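Phosphoserine aminotransferase (Bacillus alcalophilus, PDB 4AZJ) catalyses the reversible, pyridoxal-phosphate-dependent transfer of an amino group between glutamate and 3-phosphohydroxypyruvate, making phosphoserine in the second step of serine biosynthesis. Local coordinates at residues G100-K105 and N150-G155; D211-K216 and L224-H229; V299-R304 and G331-S336. All coordinates share one frame; numbering follows the deposited sequence.

Interaction 1: residues G100-K105 and N150-G155; sequences GSWSEK and NNTIYG. With PLP (pyridoxal-5'-phosphate), chain D; SEP (phosphoserine), chain C.
Gly100, the N-cap of helix 101-113, packs its CA 3.7 Å from CD2 of Tyr154, and the same ring turns an edge to the backbone N of Ser101. Ser101 CB in turn rests on Ile153 CD1, which also reaches NE1 of Trp102 at 3.5 Å.

Trp102 is the centre of the contact. With CG beside its own backbone N (chi1 -67°), the indole lies flat against the cofactor: PLP C4 sits 3.4 Å above the ring plane, over the centre of that face. Its edge serves the phosphoserine, NE1 donating to SEP OXT at 3.2 Å with an N-H...O angle of 155°. SEP N lies 1.4 Å from PLP C4A, a bonding distance consistent with a substrate-cofactor adduct such as an external aldimine. Thr152 OG1 and PLP O3 share a short hydrogen bond of 2.5 Å, and OG1 has a second partner in Ser175.

At the next residue, Ser103 N donates to a water that gives a proton to Asn151 OD1; that oxygen is also bonded to Thr99. Thr152 is this enzyme's own partner for O3, whereas an aromatic ring stacked on the pyridine is characteristic of the cofactor site of fold-type I aminotransferases, to which class V belongs.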
loop_
_atom_site.group_PDB
_atom_site.type_symbol
_atom_site.label_atom_id
_atom_site.label_comp_id
_atom_site.label_asym_id
_atom_site.label_seq_id
_atom_site.Cartn_x
_atom_site.Cartn_y
_atom_site.Cartn_z
ATOM N N GLY A 100 -22.418 -5.391 11.263
ATOM C CA GLY A 100 -21.433 -4.900 12.194
ATOM C C GLY A 100 -20.917 -3.522 11.851
ATOM O O GLY A 100 -21.464 -2.831 10.990
ATOM N N SER A 101 -19.840 -3.117 12.516
ATOM C CA SER A 101 -19.214 -1.831 12.328
ATOM C C SER A 101 -18.606 -1.694 10.928
ATOM O O SER A 101 -18.735 -0.644 10.288
ATOM C CB SER A 101 -18.119 -1.634 13.405
ATOM O OG SER A 101 -17.450 -0.423 13.242
ATOM N N TRP A 102 -17.948 -2.735 10.443
ATOM C CA TRP A 102 -17.389 -2.682 9.089
ATOM C C TRP A 102 -18.484 -2.549 8.046
ATOM O O TRP A 102 -18.284 -1.829 7.057
ATOM C CB TRP A 102 -16.437 -3.866 8.830
ATOM C CG TRP A 102 -15.204 -3.727 9.722
ATOM C CD1 TRP A 102 -14.795 -4.567 10.700
ATOM C CD2 TRP A 102 -14.286 -2.625 9.728
ATOM N NE1 TRP A 102 -13.683 -4.058 11.318
ATOM C CE2 TRP A 102 -13.341 -2.865 10.732
ATOM C CE3 TRP A 102 -14.165 -1.473 8.948
ATOM C CZ2 TRP A 102 -12.290 -1.979 10.994
ATOM C CZ3 TRP A 102 -13.131 -0.602 9.198
ATOM C CH2 TRP A 102 -12.204 -0.849 10.229
ATOM N N SER A 103 -19.643 -3.175 8.259
ATOM C CA SER A 103 -20.773 -2.982 7.326
ATOM C C SER A 103 -21.173 -1.518 7.322
ATOM O O SER A 103 -21.422 -0.939 6.259
ATOM C CB SER A 103 -21.999 -3.790 7.731
ATOM O OG SER A 103 -21.736 -5.159 7.853
ATOM N N GLU A 104 -21.267 -0.905 8.501
ATOM C CA GLU A 104 -21.622 0.506 8.611
ATOM C C GLU A 104 -20.643 1.411 7.887
ATOM O O GLU A 104 -21.029 2.391 7.253
ATOM C CB GLU A 104 -21.763 0.946 10.071
ATOM C CG GLU A 104 -22.921 0.276 10.778
ATOM C CD GLU A 104 -23.018 0.671 12.239
ATOM O OE1 GLU A 104 -22.034 1.236 12.775
ATOM O OE2 GLU A 104 -24.070 0.365 12.854
ATOM N N LYS A 105 -19.359 1.108 7.998
ATOM C CA LYS A 105 -18.342 1.940 7.368
ATOM C C LYS A 105 -18.464 1.890 5.850
ATOM O O LYS A 105 -18.319 2.908 5.159
ATOM C CB LYS A 105 -16.952 1.517 7.846
ATOM C CG LYS A 105 -16.654 1.876 9.278
ATOM C CD LYS A 105 -16.023 3.239 9.366
ATOM C CE LYS A 105 -14.988 3.325 10.479
ATOM N NZ LYS A 105 -15.585 2.928 11.774
ATOM N N ASN A 150 -17.574 -11.684 7.461
ATOM C CA ASN A 150 -17.114 -11.878 8.822
ATOM C C ASN A 150 -17.001 -10.507 9.450
ATOM O O ASN A 150 -16.269 -9.613 8.978
ATOM C CB ASN A 150 -15.796 -12.652 8.842
ATOM C CG ASN A 150 -15.395 -13.055 10.240
ATOM O OD1 ASN A 150 -15.902 -14.050 10.763
ATOM N ND2 ASN A 150 -14.515 -12.293 10.845
ATOM N N ASN A 151 -17.775 -10.312 10.511
ATOM C CA ASN A 151 -17.888 -9.031 11.169
ATOM C C ASN A 151 -16.868 -8.983 12.286
ATOM O O ASN A 151 -17.121 -9.390 13.413
ATOM C CB ASN A 151 -19.328 -8.832 11.662
ATOM C CG ASN A 151 -20.306 -8.962 10.543
ATOM O OD1 ASN A 151 -20.405 -8.054 9.707
ATOM N ND2 ASN A 151 -20.950 -10.114 10.432
ATOM N N THR A 152 -15.695 -8.494 11.934
ATOM C CA THR A 152 -14.481 -8.676 12.716
ATOM C C THR A 152 -14.566 -8.151 14.139
ATOM O O THR A 152 -13.988 -8.735 15.052
ATOM C CB THR A 152 -13.331 -7.953 11.984
ATOM O OG1 THR A 152 -13.529 -8.082 10.576
ATOM C CG2 THR A 152 -11.943 -8.506 12.391
ATOM N N ILE A 153 -15.215 -7.013 14.308
ATOM C CA ILE A 153 -15.347 -6.375 15.599
ATOM C C ILE A 153 -16.344 -7.063 16.525
ATOM O O ILE A 153 -16.082 -7.134 17.741
ATOM C CB ILE A 153 -15.682 -4.888 15.406
ATOM C CG1 ILE A 153 -14.431 -4.178 14.889
ATOM C CG2 ILE A 153 -16.122 -4.232 16.732
ATOM C CD1 ILE A 153 -14.658 -2.739 14.393
ATOM N N TYR A 154 -17.421 -7.597 15.952
ATOM C CA TYR A 154 -18.480 -8.244 16.725
ATOM C C TYR A 154 -18.362 -9.746 16.804
ATOM O O TYR A 154 -19.002 -10.362 17.687
ATOM C CB TYR A 154 -19.850 -7.796 16.213
ATOM C CG TYR A 154 -20.127 -6.363 16.572
ATOM C CD1 TYR A 154 -20.454 -6.000 17.870
ATOM C CD2 TYR A 154 -20.013 -5.353 15.634
ATOM C CE1 TYR A 154 -20.679 -4.684 18.219
ATOM C CE2 TYR A 154 -20.240 -4.031 15.973
ATOM C CZ TYR A 154 -20.583 -3.697 17.274
ATOM O OH TYR A 154 -20.794 -2.380 17.656
ATOM N N GLY A 155 -17.527 -10.372 15.994
ATOM C CA GLY A 155 -17.331 -11.801 16.100
ATOM C C GLY A 155 -18.465 -12.655 15.591
ATOM O O GLY A 155 -18.699 -13.763 16.073
HETATM N N1 PLP D . -13.331 -4.687 6.758
HETATM C C2 PLP D . -13.168 -5.627 7.698
HETATM C C2A PLP D . -14.132 -6.770 7.745
HETATM C C3 PLP D . -12.092 -5.471 8.651
HETATM O O3 PLP D . -11.937 -6.404 9.585
HETATM C C4 PLP D . -11.171 -4.349 8.556
HETATM C C4A PLP D . -10.121 -4.136 9.581
HETATM C C5 PLP D . -11.401 -3.446 7.529
HETATM C C6 PLP D . -12.471 -3.648 6.668
HETATM C C5A PLP D . -10.518 -2.232 7.311
HETATM O O4P PLP D . -9.324 -2.678 6.616
HETATM P P PLP D . -8.138 -1.627 6.249
HETATM O O1P PLP D . -7.183 -2.467 5.470
HETATM O O2P PLP D . -7.630 -1.168 7.569
HETATM O O3P PLP D . -8.780 -0.489 5.460
HETATM N N SEP C . -10.361 -4.647 10.826
HETATM C CA SEP C . -9.451 -4.549 11.938
HETATM C CB SEP C . -8.683 -3.231 12.041
HETATM O OG SEP C . -9.495 -2.205 12.605
HETATM C C SEP C . -10.149 -4.881 13.237
HETATM O O SEP C . -9.444 -4.829 14.265
HETATM O OXT SEP C . -11.359 -5.207 13.221
HETATM P P SEP C . -8.877 -0.839 13.094
HETATM O O1P SEP C . -8.005 -1.112 14.302
HETATM O O2P SEP C . -8.016 -0.294 11.958
HETATM O O3P SEP C . -10.094 -0.012 13.428
HETATM O O HOH W 1 -19.285 -5.491 9.902
#

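Interaction 2: residues D211-K216 and L224-H229; sequences DLLNTK and LQYATH
Leu213 and Tyr226 form the dense, buried half of a contact across the loop that links short helix 210-213 to helix 226-231 in this fold-type I aminotransferase subunit. Their side chains run side by side in the same direction. Leu213 CD1 makes a CH-pi contact over one face of the phenol, 4.3 Å from its centroid and 23° off the normal, while CD2 reaches Tyr226 CD2 at 3.9 Å. Both residues also touch Met189 of the central sheet, and the Tyr226 hydroxyl is bonded to Gln79. Ala227 continues the packing: Ala227 CB lies 3.6 Å from Thr215 C.

Thr215 and Lys216, by contrast, are exposed to solvent. In the conformer of Gln225 described here, Lys216 CG lies 3.8 Å from Gln225 NE2, the two side chains meeting obliquely, and NE2 donates to the carbonyls of Val217 and Val220. The lysine bends at its last two torsions (chi3 45°, chi4 57°), carrying its end away from the helix.

No direct hydrogen bond joins the two segments; water takes that role. One molecule donates to both Asn214 O and Ala227 O. For another, Thr215 O is one of several acceptors within hydrogen-bonding distance competing for its protons, while Ala227 N donates to it at 2.9 Å.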
loop_
_atom_site.group_PDB
_atom_site.type_symbol
_atom_site.label_atom_id
_atom_site.label_comp_id
_atom_site.label_asym_id
_atom_site.label_seq_id
_atom_site.Cartn_x
_atom_site.Cartn_y
_atom_site.Cartn_z
ATOM N N ASP A 211 -16.415 -9.076 -16.488
ATOM C CA ASP A 211 -17.383 -8.351 -17.297
ATOM C C ASP A 211 -18.205 -7.356 -16.481
ATOM O O ASP A 211 -18.785 -6.429 -17.041
ATOM C CB ASP A 211 -18.338 -9.333 -17.987
ATOM C CG ASP A 211 -17.692 -10.091 -19.123
ATOM O OD1 ASP A 211 -16.697 -9.590 -19.688
ATOM O OD2 ASP A 211 -18.195 -11.199 -19.434
ATOM N N LEU A 212 -18.265 -7.529 -15.163
ATOM C CA LEU A 212 -19.053 -6.634 -14.338
ATOM C C LEU A 212 -18.403 -5.276 -14.196
ATOM O O LEU A 212 -19.087 -4.261 -14.080
ATOM C CB LEU A 212 -19.263 -7.231 -12.949
ATOM C CG LEU A 212 -20.357 -8.288 -12.843
ATOM C CD1 LEU A 212 -20.425 -8.849 -11.441
ATOM C CD2 LEU A 212 -21.705 -7.691 -13.226
ATOM N N LEU A 213 -17.069 -5.252 -14.220
ATOM C CA LEU A 213 -16.334 -4.044 -13.812
ATOM C C LEU A 213 -15.224 -3.579 -14.764
ATOM O O LEU A 213 -14.429 -2.691 -14.423
ATOM C CB LEU A 213 -15.737 -4.262 -12.407
ATOM C CG LEU A 213 -16.769 -4.120 -11.256
ATOM C CD1 LEU A 213 -16.218 -4.564 -9.927
ATOM C CD2 LEU A 213 -17.226 -2.695 -11.166
ATOM N N ASN A 214 -15.168 -4.135 -15.966
ATOM C CA ASN A 214 -14.062 -3.815 -16.885
ATOM C C ASN A 214 -14.347 -2.692 -17.886
ATOM O O ASN A 214 -13.661 -2.574 -18.905
ATOM C CB ASN A 214 -13.635 -5.061 -17.632
ATOM C CG ASN A 214 -14.710 -5.606 -18.532
ATOM O OD1 ASN A 214 -15.844 -5.120 -18.526
ATOM N ND2 ASN A 214 -14.368 -6.623 -19.312
ATOM N N THR A 215 -15.329 -1.861 -17.577
ATOM C CA THR A 215 -15.645 -0.702 -18.364
ATOM C C THR A 215 -15.293 0.570 -17.619
ATOM O O THR A 215 -15.626 0.741 -16.438
ATOM C CB THR A 215 -17.160 -0.667 -18.744
ATOM O OG1 THR A 215 -17.529 -1.885 -19.397
ATOM C CG2 THR A 215 -17.417 0.457 -19.675
ATOM N N LYS A 216 -14.627 1.467 -18.317
ATOM C CA LYS A 216 -14.364 2.785 -17.768
ATOM C C LYS A 216 -15.653 3.454 -17.298
ATOM O O LYS A 216 -16.701 3.366 -17.934
ATOM C CB LYS A 216 -13.650 3.643 -18.809
ATOM C CG LYS A 216 -13.491 5.114 -18.441
ATOM C CD LYS A 216 -12.630 5.871 -19.463
ATOM C CE LYS A 216 -13.020 5.524 -20.911
ATOM N NZ LYS A 216 -14.465 5.779 -21.251
ATOM N N LEU A 224 -8.951 5.031 -9.386
ATOM C CA LEU A 224 -10.132 4.569 -8.654
ATOM C C LEU A 224 -11.102 3.814 -9.582
ATOM O O LEU A 224 -12.204 3.470 -9.159
ATOM C CB LEU A 224 -10.817 5.736 -7.937
ATOM C CG LEU A 224 -9.969 6.411 -6.856
ATOM C CD1 LEU A 224 -10.601 7.719 -6.378
ATOM C CD2 LEU A 224 -9.732 5.447 -5.703
ATOM N N GLN A 225 -10.677 3.542 -10.813
ATOM C CA GLN A 225 -11.451 2.709 -11.742
ATOM C C GLN A 225 -11.019 1.264 -11.683
ATOM O O GLN A 225 -9.851 0.960 -11.888
ATOM C CB GLN A 225 -11.213 3.142 -13.187
ATOM C CG GLN A 225 -11.424 4.589 -13.490
ATOM C CD GLN A 225 -12.693 4.807 -14.236
ATOM O OE1 GLN A 225 -13.529 3.909 -14.316
ATOM N NE2 GLN A 225 -12.851 5.990 -14.796
ATOM N N TYR A 226 -11.934 0.337 -11.443
ATOM C CA TYR A 226 -11.544 -1.059 -11.519
ATOM C C TYR A 226 -11.014 -1.390 -12.915
ATOM O O TYR A 226 -10.108 -2.203 -13.049
ATOM C CB TYR A 226 -12.696 -2.001 -11.166
ATOM C CG TYR A 226 -13.031 -1.935 -9.704
ATOM C CD1 TYR A 226 -12.219 -2.522 -8.750
ATOM C CD2 TYR A 226 -14.164 -1.247 -9.260
ATOM C CE1 TYR A 226 -12.533 -2.428 -7.389
ATOM C CE2 TYR A 226 -14.479 -1.153 -7.944
ATOM C CZ TYR A 226 -13.663 -1.741 -7.002
ATOM O OH TYR A 226 -14.033 -1.628 -5.695
ATOM N N ALA A 227 -11.583 -0.751 -13.942
ATOM C CA ALA A 227 -11.181 -1.056 -15.310
ATOM C C ALA A 227 -9.701 -0.816 -15.555
ATOM O O ALA A 227 -9.053 -1.559 -16.282
ATOM C CB ALA A 227 -12.026 -0.227 -16.309
ATOM N N THR A 228 -9.168 0.236 -14.924
ATOM C CA THR A 228 -7.750 0.557 -15.014
ATOM C C THR A 228 -6.920 -0.615 -14.560
ATOM O O THR A 228 -5.963 -1.034 -15.234
ATOM C CB THR A 228 -7.423 1.764 -14.116
ATOM O OG1 THR A 228 -8.113 2.914 -14.602
ATOM C CG2 THR A 228 -5.895 2.061 -14.087
ATOM N N HIS A 229 -7.269 -1.156 -13.404
ATOM C CA HIS A 229 -6.494 -2.223 -12.832
ATOM C C HIS A 229 -6.742 -3.565 -13.484
ATOM O O HIS A 229 -5.840 -4.383 -13.586
ATOM C CB HIS A 229 -6.743 -2.269 -11.325
ATOM C CG HIS A 229 -6.427 -0.976 -10.667
ATOM N ND1 HIS A 229 -5.134 -0.514 -10.515
ATOM C CD2 HIS A 229 -7.230 -0.010 -10.179
ATOM C CE1 HIS A 229 -5.164 0.672 -9.932
ATOM N NE2 HIS A 229 -6.426 1.004 -9.733
HETATM O O HOH W 2 -10.762 -2.991 -18.239
HETATM O O HOH W 3 -13.924 0.989 -14.090
#

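Interaction 3: residues V299-R304 and G331-S336; sequences VTFNLR and GGCRAS. With SEP (phosphoserine), chain C.
The Phe301 ring carries Cys333 on one face, with CB 3.5 Å above the plane and over its centre: a CH-pi contact. The sulfur is displaced, SG lying 4.4 Å from the centroid and oblique to the ring. Phe301 CG stands between backbone N and carbonyl carbon (chi1 63°), which folds the ring back across the neighbouring strand. The other flat group, the Arg334 guanidinium, meets the substrate carboxylate at its edge: NH2 donates to SEP O at 2.8 Å and NH1 to SEP OXT at 3.0 Å, a bidentate grip.

The two strands that carry them run antiparallel, with 158° between their N-to-C directions. Val299 with Ala335 and Phe301 with Cys333 are hydrogen-bonded pairs; Val299 N to Ala335 O is nearly straight at 174°. Thr300 and Arg334 form the non-hydrogen-bonded pair between them, their side chains alongside each other on the face opposite Phe301, with Thr300 CG2 3.9 Å from Arg334 CG. Asn302 OD1 comes within 3.1 Å of Gly332 CA, and that amide oxygen is bonded to Asn309.

This small helix-covered sheet belongs to the smaller C-terminal domain of fold-type I aminotransferases, whose arginine, here Arg334, binds the substrate carboxylate. Strand 298-302 is its middle member, between 286-287 and 333-336. Helix 259-279 packs on Val299 and Phe301, helix 306-318 on Cys333 and Leu303, and helix 343-359 on Phe301, Leu303 and Ala335.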
loop_
_atom_site.group_PDB
_atom_site.type_symbol
_atom_site.label_atom_id
_atom_site.label_comp_id
_atom_site.label_asym_id
_atom_site.label_seq_id
_atom_site.Cartn_x
_atom_site.Cartn_y
_atom_site.Cartn_z
ATOM N N VAL A 299 -13.220 -14.398 17.958
ATOM C CA VAL A 299 -14.059 -14.839 19.076
ATOM C C VAL A 299 -14.161 -13.696 20.094
ATOM O O VAL A 299 -13.187 -13.344 20.762
ATOM C CB VAL A 299 -13.456 -16.087 19.757
ATOM C CG1 VAL A 299 -14.370 -16.547 20.907
ATOM C CG2 VAL A 299 -13.310 -17.192 18.736
ATOM N N THR A 300 -15.362 -13.122 20.208
ATOM C CA THR A 300 -15.540 -11.956 21.059
ATOM C C THR A 300 -16.269 -12.317 22.356
ATOM O O THR A 300 -17.246 -13.072 22.352
ATOM C CB THR A 300 -16.342 -10.901 20.315
ATOM O OG1 THR A 300 -17.521 -11.505 19.792
ATOM C CG2 THR A 300 -15.497 -10.346 19.190
ATOM N N PHE A 301 -15.780 -11.796 23.468
ATOM C CA PHE A 301 -16.368 -12.181 24.766
ATOM C C PHE A 301 -16.036 -11.161 25.798
ATOM O O PHE A 301 -15.146 -10.330 25.645
ATOM C CB PHE A 301 -15.917 -13.595 25.202
ATOM C CG PHE A 301 -14.433 -13.754 25.449
ATOM C CD1 PHE A 301 -13.567 -14.064 24.405
ATOM C CD2 PHE A 301 -13.885 -13.621 26.725
ATOM C CE1 PHE A 301 -12.219 -14.238 24.637
ATOM C CE2 PHE A 301 -12.532 -13.781 26.954
ATOM C CZ PHE A 301 -11.681 -14.087 25.899
ATOM N N ASN A 302 -16.784 -11.232 26.883
ATOM C CA ASN A 302 -16.592 -10.364 28.026
ATOM C C ASN A 302 -16.668 -11.164 29.310
ATOM O O ASN A 302 -17.353 -12.169 29.385
ATOM C CB ASN A 302 -17.697 -9.305 28.133
ATOM C CG ASN A 302 -17.471 -8.096 27.239
ATOM O OD1 ASN A 302 -16.836 -7.123 27.627
ATOM N ND2 ASN A 302 -18.049 -8.150 26.061
ATOM N N LEU A 303 -15.974 -10.668 30.320
ATOM C CA LEU A 303 -16.131 -11.167 31.693
ATOM C C LEU A 303 -17.274 -10.379 32.329
ATOM O O LEU A 303 -17.921 -9.566 31.675
ATOM C CB LEU A 303 -14.813 -11.009 32.456
ATOM C CG LEU A 303 -13.745 -12.038 32.071
ATOM C CD1 LEU A 303 -13.137 -11.739 30.681
ATOM C CD2 LEU A 303 -12.642 -12.132 33.092
ATOM N N ARG A 304 -17.557 -10.623 33.606
ATOM C CA ARG A 304 -18.798 -10.090 34.161
ATOM C C ARG A 304 -18.805 -8.583 34.390
ATOM O O ARG A 304 -19.873 -7.993 34.492
ATOM C CB ARG A 304 -19.103 -10.795 35.484
ATOM C CG ARG A 304 -19.711 -12.145 35.337
ATOM C CD ARG A 304 -20.210 -12.694 36.696
ATOM N NE ARG A 304 -21.063 -13.830 36.408
ATOM C CZ ARG A 304 -20.668 -15.099 36.368
ATOM N NH1 ARG A 304 -19.418 -15.462 36.677
ATOM N NH2 ARG A 304 -21.552 -16.024 36.041
ATOM N N GLY A 331 -14.614 -2.617 23.317
ATOM C CA GLY A 331 -14.039 -3.200 24.507
ATOM C C GLY A 331 -14.227 -4.695 24.603
ATOM O O GLY A 331 -14.313 -5.397 23.587
ATOM N N GLY A 332 -14.257 -5.220 25.830
ATOM C CA GLY A 332 -14.207 -6.657 26.013
ATOM C C GLY A 332 -12.924 -7.268 25.480
ATOM O O GLY A 332 -11.866 -6.645 25.505
ATOM N N CYS A 333 -13.047 -8.505 25.027
ATOM C CA CYS A 333 -11.945 -9.332 24.552
ATOM C C CYS A 333 -12.267 -9.826 23.152
ATOM O O CYS A 333 -13.431 -10.020 22.763
ATOM C CB CYS A 333 -11.758 -10.551 25.444
ATOM S SG CYS A 333 -11.541 -10.111 27.201
ATOM N N ARG A 334 -11.225 -10.030 22.370
ATOM C CA ARG A 334 -11.377 -10.617 21.058
ATOM C C ARG A 334 -10.161 -11.467 20.790
ATOM O O ARG A 334 -9.034 -10.974 20.721
ATOM C CB ARG A 334 -11.534 -9.509 20.000
ATOM C CG ARG A 334 -11.622 -10.036 18.578
ATOM C CD ARG A 334 -11.927 -8.956 17.531
ATOM N NE ARG A 334 -10.957 -7.884 17.538
ATOM C CZ ARG A 334 -10.928 -6.897 16.638
ATOM N NH1 ARG A 334 -11.810 -6.898 15.645
ATOM N NH2 ARG A 334 -10.034 -5.931 16.765
ATOM N N ALA A 335 -10.403 -12.762 20.648
ATOM C CA ALA A 335 -9.363 -13.677 20.208
ATOM C C ALA A 335 -9.468 -13.889 18.701
ATOM O O ALA A 335 -10.361 -14.587 18.229
ATOM C CB ALA A 335 -9.480 -15.035 20.952
ATOM N N SER A 336 -8.550 -13.275 17.955
ATOM C CA SER A 336 -8.524 -13.457 16.521
ATOM C C SER A 336 -7.693 -14.684 16.193
ATOM O O SER A 336 -6.540 -14.798 16.633
ATOM C CB SER A 336 -7.978 -12.205 15.834
ATOM O OG SER A 336 -8.803 -11.076 16.111
HETATM N N SEP C . -10.361 -4.647 10.826
HETATM C CA SEP C . -9.451 -4.549 11.938
HETATM C CB SEP C . -8.683 -3.231 12.041
HETATM O OG SEP C . -9.495 -2.205 12.605
HETATM C C SEP C . -10.149 -4.881 13.237
HETATM O O SEP C . -9.444 -4.829 14.265
HETATM O OXT SEP C . -11.359 -5.207 13.221
HETATM P P SEP C . -8.877 -0.839 13.094
HETATM O O1P SEP C . -8.005 -1.112 14.302
HETATM O O2P SEP C . -8.016 -0.294 11.958
HETATM O O3P SEP C . -10.094 -0.012 13.428
#

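Overall arrangement
Interactions 1 and 3 meet at the active site, their centres 14 Å apart. Two hydrogen bonds probably join them directly: Thr152 O to Arg334 NH1 at 2.9 Å, and Tyr154 O to Thr300 OG1 at 2.8 Å. Both reach the apparent phosphoserine-cofactor adduct from different ends: interaction 1 holds its pyridine part, whereas interaction 3 supplies the arginine for the substrate carboxylate. The second subunit completes the site, with His41 and Arg42 bonded to the phosphoserine part and Asn237 and Thr238 to the cofactor part. Interaction 2 stands apart, its centre 27 Å from that of interaction 1 and 40 Å from that of interaction 3, and the Tyr226 side chain remains about 12 Å from the cofactor.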